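Local coordinates for odorant binding protein 4 (Chrysopa pallens, PDB 6JPM), which probably binds small odorant molecules as a secreted carrier of the PBP/GOBP family, at residues Met1-Met7 with Pro72-Tyr78; Tyr46-Leu51 with Met115-Pro119; Phe32-Phe37 with Ala105-Leu110; Leu51-Ile57 with Ala101-Ala105. The contacts are given in a common frame with arbitrary orientation. Residue numbers count along the deposited sequence, not the author numbering.

Interaction 1: Met1-Met7 with Pro72-Tyr78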
loop_
_atom_site.group_PDB
_atom_site.type_symbol
_atom_site.label_atom_id
_atom_site.label_comp_id
_atom_site.label_asym_id
_atom_site.label_seq_id
_atom_site.Cartn_x
_atom_site.Cartn_y
_atom_site.Cartn_z
ATOM N N MET A 1 2.222 -16.595 10.777
ATOM C CA MET A 1 3.112 -15.457 10.579
ATOM C C MET A 1 3.948 -15.637 9.325
ATOM O O MET A 1 4.449 -16.726 9.053
ATOM C CB MET A 1 4.032 -15.265 11.784
ATOM C CG MET A 1 3.842 -13.951 12.516
ATOM S SD MET A 1 5.399 -13.186 13.030
ATOM C CE MET A 1 6.241 -14.580 13.784
ATOM N N LEU A 2 4.102 -14.565 8.560
ATOM C CA LEU A 2 4.920 -14.595 7.359
ATOM C C LEU A 2 6.342 -14.157 7.679
ATOM O O LEU A 2 6.574 -13.328 8.563
ATOM C CB LEU A 2 4.331 -13.687 6.276
ATOM C CG LEU A 2 3.144 -14.208 5.462
ATOM C CD1 LEU A 2 2.545 -13.096 4.613
ATOM C CD2 LEU A 2 3.579 -15.369 4.582
ATOM N N THR A 3 7.298 -14.730 6.954
ATOM C CA THR A 3 8.660 -14.233 7.013
ATOM C C THR A 3 8.796 -13.002 6.129
ATOM O O THR A 3 7.972 -12.746 5.251
ATOM C CB THR A 3 9.657 -15.299 6.566
ATOM O OG1 THR A 3 9.463 -15.580 5.172
ATOM C CG2 THR A 3 9.475 -16.578 7.379
ATOM N N GLU A 4 9.858 -12.230 6.370
ATOM C CA GLU A 4 10.102 -11.057 5.540
ATOM C C GLU A 4 10.367 -11.444 4.091
ATOM O O GLU A 4 10.009 -10.697 3.174
ATOM C CB GLU A 4 11.274 -10.246 6.095
ATOM C CG GLU A 4 11.127 -9.868 7.558
ATOM C CD GLU A 4 12.095 -8.780 7.983
ATOM O OE1 GLU A 4 12.524 -7.998 7.108
ATOM O OE2 GLU A 4 12.421 -8.699 9.190
ATOM N N ALA A 5 10.986 -12.603 3.868
ATOM C CA ALA A 5 11.280 -13.029 2.505
ATOM C C ALA A 5 10.004 -13.355 1.741
ATOM O O ALA A 5 9.906 -13.075 0.542
ATOM C CB ALA A 5 12.220 -14.234 2.524
ATOM N N GLN A 6 9.025 -13.970 2.413
ATOM C CA GLN A 6 7.744 -14.225 1.766
ATOM C C GLN A 6 7.007 -12.928 1.471
ATOM O O GLN A 6 6.327 -12.822 0.447
ATOM C CB GLN A 6 6.880 -15.137 2.636
ATOM C CG GLN A 6 7.401 -16.549 2.792
ATOM C CD GLN A 6 6.832 -17.229 4.018
ATOM O OE1 GLN A 6 6.881 -16.684 5.118
ATOM N NE2 GLN A 6 6.277 -18.419 3.833
ATOM N N MET A 7 7.140 -11.938 2.355
ATOM C CA MET A 7 6.537 -10.628 2.131
ATOM C C MET A 7 7.150 -9.940 0.914
ATOM O O MET A 7 6.432 -9.401 0.068
ATOM C CB MET A 7 6.716 -9.758 3.373
ATOM C CG MET A 7 5.457 -9.510 4.153
ATOM S SD MET A 7 5.795 -8.380 5.518
ATOM C CE MET A 7 6.306 -6.908 4.643
ATOM N N PRO A 72 -2.106 -10.334 12.111
ATOM C CA PRO A 72 -1.350 -11.468 12.670
ATOM C C PRO A 72 -0.471 -12.200 11.663
ATOM O O PRO A 72 0.342 -13.031 12.086
ATOM C CB PRO A 72 -2.447 -12.392 13.226
ATOM C CG PRO A 72 -3.683 -11.995 12.526
ATOM C CD PRO A 72 -3.557 -10.520 12.286
ATOM N N THR A 73 -0.595 -11.937 10.362
ATOM C CA THR A 73 0.336 -12.537 9.414
ATOM C C THR A 73 1.609 -11.718 9.238
ATOM O O THR A 73 2.529 -12.174 8.550
ATOM C CB THR A 73 -0.329 -12.727 8.050
ATOM O OG1 THR A 73 -0.801 -11.462 7.568
ATOM C CG2 THR A 73 -1.485 -13.704 8.153
ATOM N N LEU A 74 1.680 -10.525 9.836
ATOM C CA LEU A 74 2.837 -9.659 9.669
ATOM C C LEU A 74 3.996 -10.147 10.533
ATOM O O LEU A 74 3.778 -10.615 11.653
ATOM C CB LEU A 74 2.496 -8.223 10.055
ATOM C CG LEU A 74 1.593 -7.403 9.138
ATOM C CD1 LEU A 74 1.356 -6.039 9.752
ATOM C CD2 LEU A 74 2.232 -7.271 7.765
ATOM N N PRO A 75 5.231 -10.056 10.035
ATOM C CA PRO A 75 6.387 -10.227 10.918
ATOM C C PRO A 75 6.291 -9.246 12.075
ATOM O O PRO A 75 5.878 -8.096 11.900
ATOM C CB PRO A 75 7.583 -9.920 10.011
ATOM C CG PRO A 75 7.086 -10.179 8.623
ATOM C CD PRO A 75 5.629 -9.814 8.638
ATOM N N LYS A 76 6.654 -9.721 13.271
ATOM C CA LYS A 76 6.475 -8.910 14.474
ATOM C C LYS A 76 7.192 -7.571 14.366
ATOM O O LYS A 76 6.764 -6.588 14.978
ATOM C CB LYS A 76 6.964 -9.674 15.706
ATOM C CG LYS A 76 8.415 -10.124 15.637
ATOM C CD LYS A 76 9.072 -10.072 17.021
ATOM C CE LYS A 76 8.302 -10.893 18.051
ATOM N NZ LYS A 76 8.357 -12.365 17.781
ATOM N N LYS A 77 8.237 -7.488 13.570
ATOM C CA LYS A 77 8.917 -6.181 13.478
ATOM C C LYS A 77 8.041 -5.148 12.766
ATOM O O LYS A 77 8.310 -3.992 12.929
ATOM C CB LYS A 77 10.292 -6.331 12.833
ATOM C CG LYS A 77 10.315 -6.808 11.397
ATOM C CD LYS A 77 10.822 -5.731 10.453
ATOM C CE LYS A 77 12.292 -5.825 10.117
ATOM N NZ LYS A 77 12.491 -6.031 8.665
ATOM N N TYR A 78 6.997 -5.582 12.074
ATOM C CA TYR A 78 6.120 -4.652 11.331
ATOM C C TYR A 78 4.810 -4.487 12.083
ATOM O O TYR A 78 4.187 -3.465 11.919
ATOM C CB TYR A 78 5.856 -5.186 9.921
ATOM C CG TYR A 78 6.991 -5.000 8.953
ATOM C CD1 TYR A 78 7.396 -3.744 8.584
ATOM C CD2 TYR A 78 7.679 -6.070 8.426
ATOM C CE1 TYR A 78 8.437 -3.544 7.709
ATOM C CE2 TYR A 78 8.727 -5.896 7.545
ATOM C CZ TYR A 78 9.109 -4.624 7.183
ATOM O OH TYR A 78 10.128 -4.407 6.318
#

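Interaction 2: Tyr46-Leu51 with Met115-Pro119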
loop_
_atom_site.group_PDB
_atom_site.type_symbol
_atom_site.label_atom_id
_atom_site.label_comp_id
_atom_site.label_asym_id
_atom_site.label_seq_id
_atom_site.Cartn_x
_atom_site.Cartn_y
_atom_site.Cartn_z
ATOM N N TYR A 46 -1.955 2.363 -9.859
ATOM C CA TYR A 46 -1.050 1.284 -9.405
ATOM C C TYR A 46 -1.295 1.027 -7.916
ATOM O O TYR A 46 -1.425 -0.066 -7.573
ATOM C CB TYR A 46 0.420 1.576 -9.695
ATOM C CG TYR A 46 1.377 0.608 -9.065
ATOM C CD1 TYR A 46 1.641 -0.605 -9.651
ATOM C CD2 TYR A 46 2.007 0.897 -7.873
ATOM C CE1 TYR A 46 2.530 -1.486 -9.087
ATOM C CE2 TYR A 46 2.911 0.033 -7.301
ATOM C CZ TYR A 46 3.157 -1.177 -7.904
ATOM O OH TYR A 46 3.999 -2.065 -7.369
ATOM N N MET A 47 -1.298 2.074 -7.102
ATOM C CA MET A 47 -1.557 1.939 -5.649
ATOM C C MET A 47 -2.950 1.319 -5.410
ATOM O O MET A 47 -3.077 0.498 -4.547
ATOM C CB MET A 47 -1.370 3.259 -4.895
ATOM C CG MET A 47 0.084 3.707 -4.724
ATOM S SD MET A 47 1.349 2.441 -4.662
ATOM C CE MET A 47 1.031 1.746 -3.061
ATOM N N ASN A 48 -3.946 1.714 -6.182
ATOM C CA ASN A 48 -5.298 1.128 -6.077
ATOM C C ASN A 48 -5.238 -0.376 -6.379
ATOM O O ASN A 48 -5.780 -1.127 -5.660
ATOM C CB ASN A 48 -6.305 1.830 -6.965
ATOM C CG ASN A 48 -7.692 1.301 -6.707
ATOM O OD1 ASN A 48 -8.204 1.397 -5.626
ATOM N ND2 ASN A 48 -8.261 0.666 -7.684
ATOM N N CYS A 49 -4.562 -0.729 -7.454
ATOM C CA CYS A 49 -4.379 -2.126 -7.881
ATOM C C CYS A 49 -3.676 -2.895 -6.764
ATOM O O CYS A 49 -4.127 -3.896 -6.460
ATOM C CB CYS A 49 -3.573 -2.218 -9.162
ATOM S SG CYS A 49 -3.325 -3.904 -9.754
ATOM N N ILE A 50 -2.604 -2.367 -6.204
ATOM C CA ILE A 50 -1.857 -3.074 -5.166
ATOM C C ILE A 50 -2.743 -3.310 -3.947
ATOM O O ILE A 50 -2.852 -4.434 -3.444
ATOM C CB ILE A 50 -0.588 -2.288 -4.788
ATOM C CG1 ILE A 50 0.493 -2.384 -5.891
ATOM C CG2 ILE A 50 -0.064 -2.748 -3.429
ATOM C CD1 ILE A 50 0.979 -3.809 -6.213
ATOM N N LEU A 51 -3.388 -2.253 -3.455
ATOM C CA LEU A 51 -4.174 -2.367 -2.230
ATOM C C LEU A 51 -5.474 -3.131 -2.454
ATOM O O LEU A 51 -5.966 -3.779 -1.531
ATOM C CB LEU A 51 -4.440 -0.980 -1.645
ATOM C CG LEU A 51 -3.195 -0.328 -1.043
ATOM C CD1 LEU A 51 -3.366 1.181 -0.981
ATOM C CD2 LEU A 51 -2.916 -0.919 0.367
ATOM N N MET A 115 9.374 1.936 7.954
ATOM C CA MET A 115 8.628 0.666 8.078
ATOM C C MET A 115 7.604 0.477 6.949
ATOM O O MET A 115 6.831 -0.412 7.000
ATOM C CB MET A 115 7.946 0.586 9.447
ATOM C CG MET A 115 8.884 0.848 10.603
ATOM S SD MET A 115 10.281 -0.238 10.593
ATOM C CE MET A 115 9.475 -1.810 10.781
ATOM N N TYR A 116 7.660 1.296 5.933
ATOM C CA TYR A 116 6.742 1.144 4.814
ATOM C C TYR A 116 7.170 -0.045 3.963
ATOM O O TYR A 116 8.327 -0.131 3.542
ATOM C CB TYR A 116 6.734 2.436 4.004
ATOM C CG TYR A 116 5.852 2.465 2.790
ATOM C CD1 TYR A 116 4.516 2.829 2.896
ATOM C CD2 TYR A 116 6.361 2.188 1.527
ATOM C CE1 TYR A 116 3.707 2.885 1.795
ATOM C CE2 TYR A 116 5.548 2.245 0.406
ATOM C CZ TYR A 116 4.224 2.597 0.552
ATOM O OH TYR A 116 3.390 2.665 -0.533
ATOM N N PHE A 117 6.246 -0.974 3.713
ATOM C CA PHE A 117 6.592 -2.177 2.965
ATOM C C PHE A 117 5.689 -2.454 1.766
ATOM O O PHE A 117 5.816 -3.526 1.160
ATOM C CB PHE A 117 6.591 -3.401 3.885
ATOM C CG PHE A 117 5.288 -3.621 4.590
ATOM C CD1 PHE A 117 4.208 -4.213 3.932
ATOM C CD2 PHE A 117 5.134 -3.241 5.917
ATOM C CE1 PHE A 117 2.991 -4.403 4.586
ATOM C CE2 PHE A 117 3.932 -3.437 6.575
ATOM C CZ PHE A 117 2.857 -4.015 5.912
ATOM N N LEU A 118 4.775 -1.552 1.412
ATOM C CA LEU A 118 3.948 -1.785 0.234
ATOM C C LEU A 118 4.820 -1.888 -1.017
ATOM O O LEU A 118 5.837 -1.199 -1.130
ATOM C CB LEU A 118 2.934 -0.664 0.037
ATOM C CG LEU A 118 1.932 -0.391 1.164
ATOM C CD1 LEU A 118 0.929 0.670 0.726
ATOM C CD2 LEU A 118 1.226 -1.672 1.593
ATOM N N PRO A 119 4.445 -2.751 -1.980
ATOM C CA PRO A 119 5.107 -2.709 -3.291
ATOM C C PRO A 119 4.795 -1.433 -4.086
ATOM O O PRO A 119 5.389 -1.297 -5.172
ATOM C CB PRO A 119 4.541 -3.940 -4.022
ATOM C CG PRO A 119 3.326 -4.344 -3.267
ATOM C CD PRO A 119 3.565 -3.924 -1.842
#

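Interaction 3: Phe32-Phe37 with Ala105-Leu110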
loop_
_atom_site.group_PDB
_atom_site.type_symbol
_atom_site.label_atom_id
_atom_site.label_comp_id
_atom_site.label_asym_id
_atom_site.label_seq_id
_atom_site.Cartn_x
_atom_site.Cartn_y
_atom_site.Cartn_z
ATOM N N PHE A 32 8.032 6.950 -5.409
ATOM C CA PHE A 32 7.048 6.803 -4.336
ATOM C C PHE A 32 7.692 6.244 -3.072
ATOM O O PHE A 32 7.445 6.738 -1.968
ATOM C CB PHE A 32 5.884 5.913 -4.796
ATOM C CG PHE A 32 4.621 6.086 -3.952
ATOM C CD1 PHE A 32 4.529 5.521 -2.688
ATOM C CD2 PHE A 32 3.560 6.862 -4.411
ATOM C CE1 PHE A 32 3.391 5.707 -1.894
ATOM C CE2 PHE A 32 2.418 7.046 -3.624
ATOM C CZ PHE A 32 2.339 6.462 -2.362
ATOM N N HIS A 33 8.556 5.237 -3.217
ATOM C CA HIS A 33 9.211 4.630 -2.060
ATOM C C HIS A 33 10.265 5.518 -1.433
ATOM O O HIS A 33 10.841 5.124 -0.419
ATOM C CB HIS A 33 9.856 3.296 -2.443
ATOM C CG HIS A 33 8.870 2.190 -2.632
ATOM N ND1 HIS A 33 8.176 2.009 -3.805
ATOM C CD2 HIS A 33 8.448 1.218 -1.790
ATOM C CE1 HIS A 33 7.374 0.967 -3.684
ATOM N NE2 HIS A 33 7.521 0.467 -2.472
ATOM N N LYS A 34 10.545 6.683 -2.014
ATOM C CA LYS A 34 11.383 7.698 -1.397
ATOM C C LYS A 34 10.589 8.943 -1.027
ATOM O O LYS A 34 11.168 10.016 -0.859
ATOM C CB LYS A 34 12.529 8.077 -2.330
ATOM C CG LYS A 34 13.536 6.965 -2.572
ATOM C CD LYS A 34 14.695 7.472 -3.397
ATOM C CE LYS A 34 15.916 6.571 -3.255
ATOM N NZ LYS A 34 15.549 5.127 -3.254
ATOM N N GLY A 35 9.275 8.834 -0.910
ATOM C CA GLY A 35 8.493 9.979 -0.473
ATOM C C GLY A 35 8.310 11.065 -1.508
ATOM O O GLY A 35 7.993 12.203 -1.154
ATOM N N VAL A 36 8.502 10.754 -2.779
ATOM C CA VAL A 36 8.235 11.694 -3.859
ATOM C C VAL A 36 6.986 11.198 -4.561
ATOM O O VAL A 36 7.014 10.178 -5.260
ATOM C CB VAL A 36 9.415 11.816 -4.825
ATOM C CG1 VAL A 36 9.019 12.680 -5.996
ATOM C CG2 VAL A 36 10.629 12.409 -4.091
ATOM N N PHE A 37 5.895 11.930 -4.383
ATOM C CA PHE A 37 4.553 11.457 -4.712
ATOM C C PHE A 37 4.075 12.124 -5.992
ATOM O O PHE A 37 3.791 13.324 -6.012
ATOM C CB PHE A 37 3.605 11.733 -3.550
ATOM C CG PHE A 37 4.023 11.078 -2.267
ATOM C CD1 PHE A 37 4.376 9.737 -2.241
ATOM C CD2 PHE A 37 4.093 11.809 -1.088
ATOM C CE1 PHE A 37 4.758 9.124 -1.067
ATOM C CE2 PHE A 37 4.487 11.209 0.085
ATOM C CZ PHE A 37 4.820 9.859 0.094
ATOM N N ALA A 105 -2.050 5.401 0.778
ATOM C CA ALA A 105 -0.660 4.956 0.697
ATOM C C ALA A 105 0.311 6.069 1.077
ATOM O O ALA A 105 1.291 5.831 1.792
ATOM C CB ALA A 105 -0.350 4.451 -0.713
ATOM N N LYS A 106 0.088 7.280 0.564
ATOM C CA LYS A 106 0.961 8.399 0.925
ATOM C C LYS A 106 0.965 8.598 2.429
ATOM O O LYS A 106 2.010 8.873 3.024
ATOM C CB LYS A 106 0.506 9.707 0.261
ATOM C CG LYS A 106 0.539 9.730 -1.242
ATOM C CD LYS A 106 0.469 11.168 -1.736
ATOM C CE LYS A 106 -0.748 11.886 -1.190
ATOM N NZ LYS A 106 -0.900 13.249 -1.762
ATOM N N CYS A 107 -0.213 8.486 3.057
ATOM C CA CYS A 107 -0.297 8.650 4.504
ATOM C C CYS A 107 0.517 7.575 5.210
ATOM O O CYS A 107 1.268 7.864 6.152
ATOM C CB CYS A 107 -1.761 8.605 4.953
ATOM S SG CYS A 107 -1.983 8.867 6.748
ATOM N N LEU A 108 0.372 6.323 4.768
ATOM C CA LEU A 108 1.085 5.229 5.412
ATOM C C LEU A 108 2.585 5.463 5.365
ATOM O O LEU A 108 3.287 5.261 6.365
ATOM C CB LEU A 108 0.755 3.901 4.742
ATOM C CG LEU A 108 -0.614 3.305 5.039
ATOM C CD1 LEU A 108 -0.707 1.979 4.321
ATOM C CD2 LEU A 108 -0.825 3.140 6.542
ATOM N N TYR A 109 3.092 5.884 4.200
ATOM C CA TYR A 109 4.518 6.155 4.056
ATOM C C TYR A 109 4.959 7.255 5.013
ATOM O O TYR A 109 5.920 7.088 5.770
ATOM C CB TYR A 109 4.849 6.532 2.608
ATOM C CG TYR A 109 6.327 6.804 2.427
ATOM C CD1 TYR A 109 6.859 8.054 2.738
ATOM C CD2 TYR A 109 7.199 5.808 1.991
ATOM C CE1 TYR A 109 8.207 8.313 2.622
ATOM C CE2 TYR A 109 8.568 6.063 1.866
ATOM C CZ TYR A 109 9.060 7.327 2.181
ATOM O OH TYR A 109 10.396 7.634 2.069
ATOM N N LEU A 110 4.251 8.387 5.004
ATOM C CA LEU A 110 4.644 9.520 5.837
ATOM C C LEU A 110 4.525 9.237 7.330
ATOM O O LEU A 110 5.218 9.884 8.123
ATOM C CB LEU A 110 3.812 10.748 5.478
ATOM C CG LEU A 110 4.100 11.286 4.081
ATOM C CD1 LEU A 110 3.188 12.469 3.773
ATOM C CD2 LEU A 110 5.570 11.663 3.980
#

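Interaction 4: Leu51-Ile57 with Ala101-Ala105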
loop_
_atom_site.group_PDB
_atom_site.type_symbol
_atom_site.label_atom_id
_atom_site.label_comp_id
_atom_site.label_asym_id
_atom_site.label_seq_id
_atom_site.Cartn_x
_atom_site.Cartn_y
_atom_site.Cartn_z
ATOM N N LEU A 51 -3.388 -2.253 -3.455
ATOM C CA LEU A 51 -4.174 -2.367 -2.230
ATOM C C LEU A 51 -5.474 -3.131 -2.454
ATOM O O LEU A 51 -5.966 -3.779 -1.531
ATOM C CB LEU A 51 -4.440 -0.980 -1.645
ATOM C CG LEU A 51 -3.195 -0.328 -1.043
ATOM C CD1 LEU A 51 -3.366 1.181 -0.981
ATOM C CD2 LEU A 51 -2.916 -0.919 0.367
ATOM N N GLU A 52 -6.042 -3.089 -3.660
ATOM C CA GLU A 52 -7.144 -4.006 -3.956
ATOM C C GLU A 52 -6.664 -5.455 -3.936
ATOM O O GLU A 52 -7.322 -6.329 -3.367
ATOM C CB GLU A 52 -7.773 -3.684 -5.312
ATOM C CG GLU A 52 -8.805 -2.557 -5.284
ATOM C CD GLU A 52 -9.488 -2.379 -6.636
ATOM O OE1 GLU A 52 -9.094 -3.088 -7.589
ATOM O OE2 GLU A 52 -10.404 -1.535 -6.754
ATOM N N THR A 53 -5.502 -5.716 -4.531
ATOM C CA THR A 53 -4.959 -7.073 -4.544
ATOM C C THR A 53 -4.651 -7.568 -3.139
ATOM O O THR A 53 -4.839 -8.752 -2.850
ATOM C CB THR A 53 -3.714 -7.114 -5.422
ATOM O OG1 THR A 53 -4.085 -6.735 -6.745
ATOM C CG2 THR A 53 -3.093 -8.511 -5.450
ATOM N N MET A 54 -4.205 -6.683 -2.248
ATOM C CA MET A 54 -4.024 -7.052 -0.851
ATOM C C MET A 54 -5.338 -7.157 -0.089
ATOM O O MET A 54 -5.318 -7.560 1.079
ATOM C CB MET A 54 -3.125 -6.038 -0.141
ATOM C CG MET A 54 -1.691 -5.996 -0.680
ATOM S SD MET A 54 -0.818 -4.544 -0.036
ATOM C CE MET A 54 -0.466 -5.063 1.648
ATOM N N LYS A 55 -6.460 -6.778 -0.711
ATOM C CA LYS A 55 -7.797 -6.745 -0.118
ATOM C C LYS A 55 -7.933 -5.690 0.973
ATOM O O LYS A 55 -8.937 -5.677 1.686
ATOM C CB LYS A 55 -8.210 -8.121 0.416
ATOM C CG LYS A 55 -8.417 -9.132 -0.707
ATOM C CD LYS A 55 -8.659 -10.537 -0.179
ATOM C CE LYS A 55 -7.367 -11.178 0.301
ATOM N NZ LYS A 55 -7.537 -12.641 0.519
ATOM N N ILE A 56 -6.959 -4.792 1.105
ATOM C CA ILE A 56 -7.010 -3.707 2.082
ATOM C C ILE A 56 -7.944 -2.592 1.613
ATOM O O ILE A 56 -8.594 -1.933 2.430
ATOM C CB ILE A 56 -5.575 -3.194 2.336
ATOM C CG1 ILE A 56 -4.726 -4.308 2.970
ATOM C CG2 ILE A 56 -5.576 -1.946 3.213
ATOM C CD1 ILE A 56 -5.194 -4.710 4.382
ATOM N N ILE A 57 -8.012 -2.345 0.304
ATOM C CA ILE A 57 -8.906 -1.344 -0.270
ATOM C C ILE A 57 -9.979 -2.055 -1.086
ATOM O O ILE A 57 -9.675 -2.929 -1.907
ATOM C CB ILE A 57 -8.143 -0.325 -1.140
ATOM C CG1 ILE A 57 -7.311 0.650 -0.290
ATOM C CG2 ILE A 57 -9.095 0.433 -2.046
ATOM C CD1 ILE A 57 -8.130 1.632 0.545
ATOM N N ALA A 101 -6.953 4.980 -2.520
ATOM C CA ALA A 101 -5.826 4.096 -2.222
ATOM C C ALA A 101 -4.495 4.839 -2.295
ATOM O O ALA A 101 -3.602 4.612 -1.468
ATOM C CB ALA A 101 -5.816 2.901 -3.166
ATOM N N TYR A 102 -4.349 5.721 -3.279
ATOM C CA TYR A 102 -3.139 6.529 -3.389
ATOM C C TYR A 102 -2.967 7.423 -2.165
ATOM O O TYR A 102 -1.889 7.477 -1.567
ATOM C CB TYR A 102 -3.219 7.377 -4.652
ATOM C CG TYR A 102 -2.149 8.419 -4.801
ATOM C CD1 TYR A 102 -0.892 8.088 -5.324
ATOM C CD2 TYR A 102 -2.403 9.747 -4.488
ATOM C CE1 TYR A 102 0.090 9.065 -5.501
ATOM C CE2 TYR A 102 -1.430 10.723 -4.652
ATOM C CZ TYR A 102 -0.185 10.374 -5.154
ATOM O OH TYR A 102 0.773 11.351 -5.320
ATOM N N ASN A 103 -4.036 8.129 -1.769
ATOM C CA ASN A 103 -3.939 9.011 -0.607
ATOM C C ASN A 103 -3.670 8.223 0.666
ATOM O O ASN A 103 -2.881 8.654 1.511
ATOM C CB ASN A 103 -5.222 9.835 -0.460
ATOM C CG ASN A 103 -5.311 10.943 -1.485
ATOM O OD1 ASN A 103 -4.286 11.500 -1.894
ATOM N ND2 ASN A 103 -6.536 11.254 -1.929
ATOM N N PHE A 104 -4.349 7.089 0.837
ATOM C CA PHE A 104 -4.060 6.189 1.949
ATOM C C PHE A 104 -2.590 5.770 1.949
ATOM O O PHE A 104 -1.935 5.791 2.994
ATOM C CB PHE A 104 -4.976 4.961 1.859
ATOM C CG PHE A 104 -4.755 3.935 2.951
ATOM C CD1 PHE A 104 -5.001 4.245 4.290
ATOM C CD2 PHE A 104 -4.331 2.650 2.634
ATOM C CE1 PHE A 104 -4.815 3.291 5.303
ATOM C CE2 PHE A 104 -4.133 1.698 3.629
ATOM C CZ PHE A 104 -4.374 2.025 4.971
ATOM N N ALA A 105 -2.050 5.401 0.778
ATOM C CA ALA A 105 -0.660 4.956 0.697
ATOM C C ALA A 105 0.311 6.069 1.077
ATOM O O ALA A 105 1.291 5.831 1.792
ATOM C CB ALA A 105 -0.350 4.451 -0.713
#

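Interaction 1: Met1-Met7 with Pro72-Tyr78
Pro75 and Met7 form the apolar centre. Met7, in the first turn of helix 4-22, points toward residues 72-78, and its SD lies 3.4 Å from Pro75 CD. The same SD is 4.4 Å from Leu74 CD2. It sits 4.9 Å from the centroid of the Tyr78 ring, an oblique Met-aromatic contact, and Met7 CE comes to 3.9 Å from Tyr78 CE2. Phe117 of the C-terminal tail packs on Met7, Leu74 and Tyr78. The Pro75 ring presses on the incoming backbone, with CG 3.2 Å from Leu2 O. Farther out, Met1 lies along residues 72-78, its SD 3.3 Å from Leu74 O. One backbone hydrogen bond joins the segments, from Leu2 N to Thr73 O at 2.9 Å. Thr3 and Gln6 make a capping box that starts the helix: Gln6 N donates to Thr3 OG1 (3.2 Å) and Thr3 N to Gln6 OE1 (2.7 Å). At the exposed edge Glu4 OE1 and Lys77 NZ form a salt bridge, modelled at 2.5 Å, with the place of NZ less sure. The chemistry is that of a surface contact: a small proline-methionine core, one main-chain bond and one ion pair hold the N-terminus against the start of helix 76-89.

Interaction 2: Tyr46-Leu51 with Met115-Pro119
Tyr116 makes the first contact of the tail with helix 41-53. Tyr116 OH lies 3.6 Å from Met47 CE. Its ring also meets Tyr109 of helix 99-111 edge-to-face. Phe117 does not touch residues 46-51; its ring packs edge-to-face with Tyr78 instead. Leu118 points toward the helix. Leu118 CD1 is 3.9 Å from Met47 CE and 4.2 Å from Leu51 CD2, so this methyl meets side chains one helical turn apart. The backbone of Leu118 has another partner, since its O accepts a hydrogen bond from His33. Pro119 ends the chain and has the largest share of the interface. Pro119 CG rests 3.8 Å from Ile50 CG2. Pro119 O accepts a hydrogen bond from Tyr46 OH at 2.7 Å, near the plane of the Tyr46 ring. The last residue is thus held by one polar bond and one apolar contact, from side chains a turn apart on the helix. The contact is buried, and its centre is about 3 Å from the centre of the chain. Behind the tail, Cys49 ties helix 41-53 to helix 4-22 through Cys18, while Met47 and Leu51 also pack on helix 99-111, and Leu51 bonds through its backbone to Ile57 at strand 57-58.

Interaction 3: Phe32-Phe37 with Ala105-Leu110
Aromatic contacts dominate. The edge of Phe37 faces the ring of Tyr109 in an offset edge-to-face pair, with centroids 5.8 Å apart and planes at 83°. Lys106 lays its aliphatic chain over one face of Phe37: CG stands 4.0 Å from the ring centroid, a CH-pi contact, and CD comes to 3.6 Å from Phe37 CG. Ordinary apolar packing fills in around these rings. Phe32 CZ touches Ala105 CB at 3.7 Å and Lys106 CG at 3.9 Å, while Phe37 CE2 lies 4.0 Å from Leu110 CG. Tyr109 also packs on the backbone of the turn. His33 O is 3.4 Å from Tyr109 CE2, and Lys34 C is 3.4 Å from Tyr109 OH. No hydrogen bond crosses between the segments. His33 bonds instead to Leu118 O of the C-terminal tail. Gly35 N donates to Phe32 O at 3.0 Å, closing a type I turn, and Val36 N donates to the carbonyl just before Phe32. Gly35 has positive phi, which favours glycine, and an added CB would crowd Tyr109. The arrangement is a Schellman motif that ends helix 26-32, with Gly35 as the C-prime residue; Phe32 before it and Phe37 after it pack against helix 99-111.

Interaction 4: Leu51-Ile57 with Ala101-Ala105
Leu51 is the main bump on the first segment. It points toward helix 99-111 and pushes CD1 between Ala101 and Phe104. Ala101 CB is 3.7 Å and Ala101 O 3.5 Å from Leu51 CD1. The small alanine side chain makes a shallow place where the leucine can come close to the helix backbone. Phe104 CD2 stands 4.0 Å from the same CD1, which lies at the edge of the ring. Ala105 CB, at 4.5 Å from Leu51 CD1, is the loosest part of this seat. Ile57 covers Ala101 too, with CG1 3.9 Å from Ala101 CB; the two CA atoms, 6.5 Å apart, are the nearest pair across the contact.

The reverse bump is Phe104. Its ring projects from helix 99-111 toward the bend in residues 51-57 and meets all three large aliphatic side chains. Ile56 CG2 lies 3.9 Å from Phe104 CE2, and Ile57 CD1 lies 4.5 Å from Phe104 CD2. The bend brings these side chains together: Lys55 has positive phi, Lys55 N bonds to Glu52 O at 2.8 Å, and Ile56 N bonds weakly to Leu51 O at 3.0 Å. No hydrogen bond crosses the contact, and all six touching residues are buried. This is a Schellman motif after helix 41-53, whose turn into strand 57-58 packs on helix 99-111 in the hydrophobic core of the helical, disulfide-linked PBP/GOBP fold.

The C-terminal tail of interaction 2 connects the other three. Phe117 packs on interaction 1, with its CG 3.4 Å from Met7 CE, although the two centres are about 16 Å apart. Leu118 O lies 2.7 Å from His33 NE2 of interaction 3, a probable hydrogen bond. Interactions 2 and 4 share Leu51 on helix 41-53, and their centres are about 6 Å apart. Interactions 3 and 4 share Ala105 on helix 99-111; Phe37 CB also lies 3.4 Å from Tyr102 OH. Interaction 1 does not touch interactions 3 or 4. The buried interactions 2 and 4 lie near the centre of the chain. In this family odorants are generally held in a hydrophobic cavity between helices.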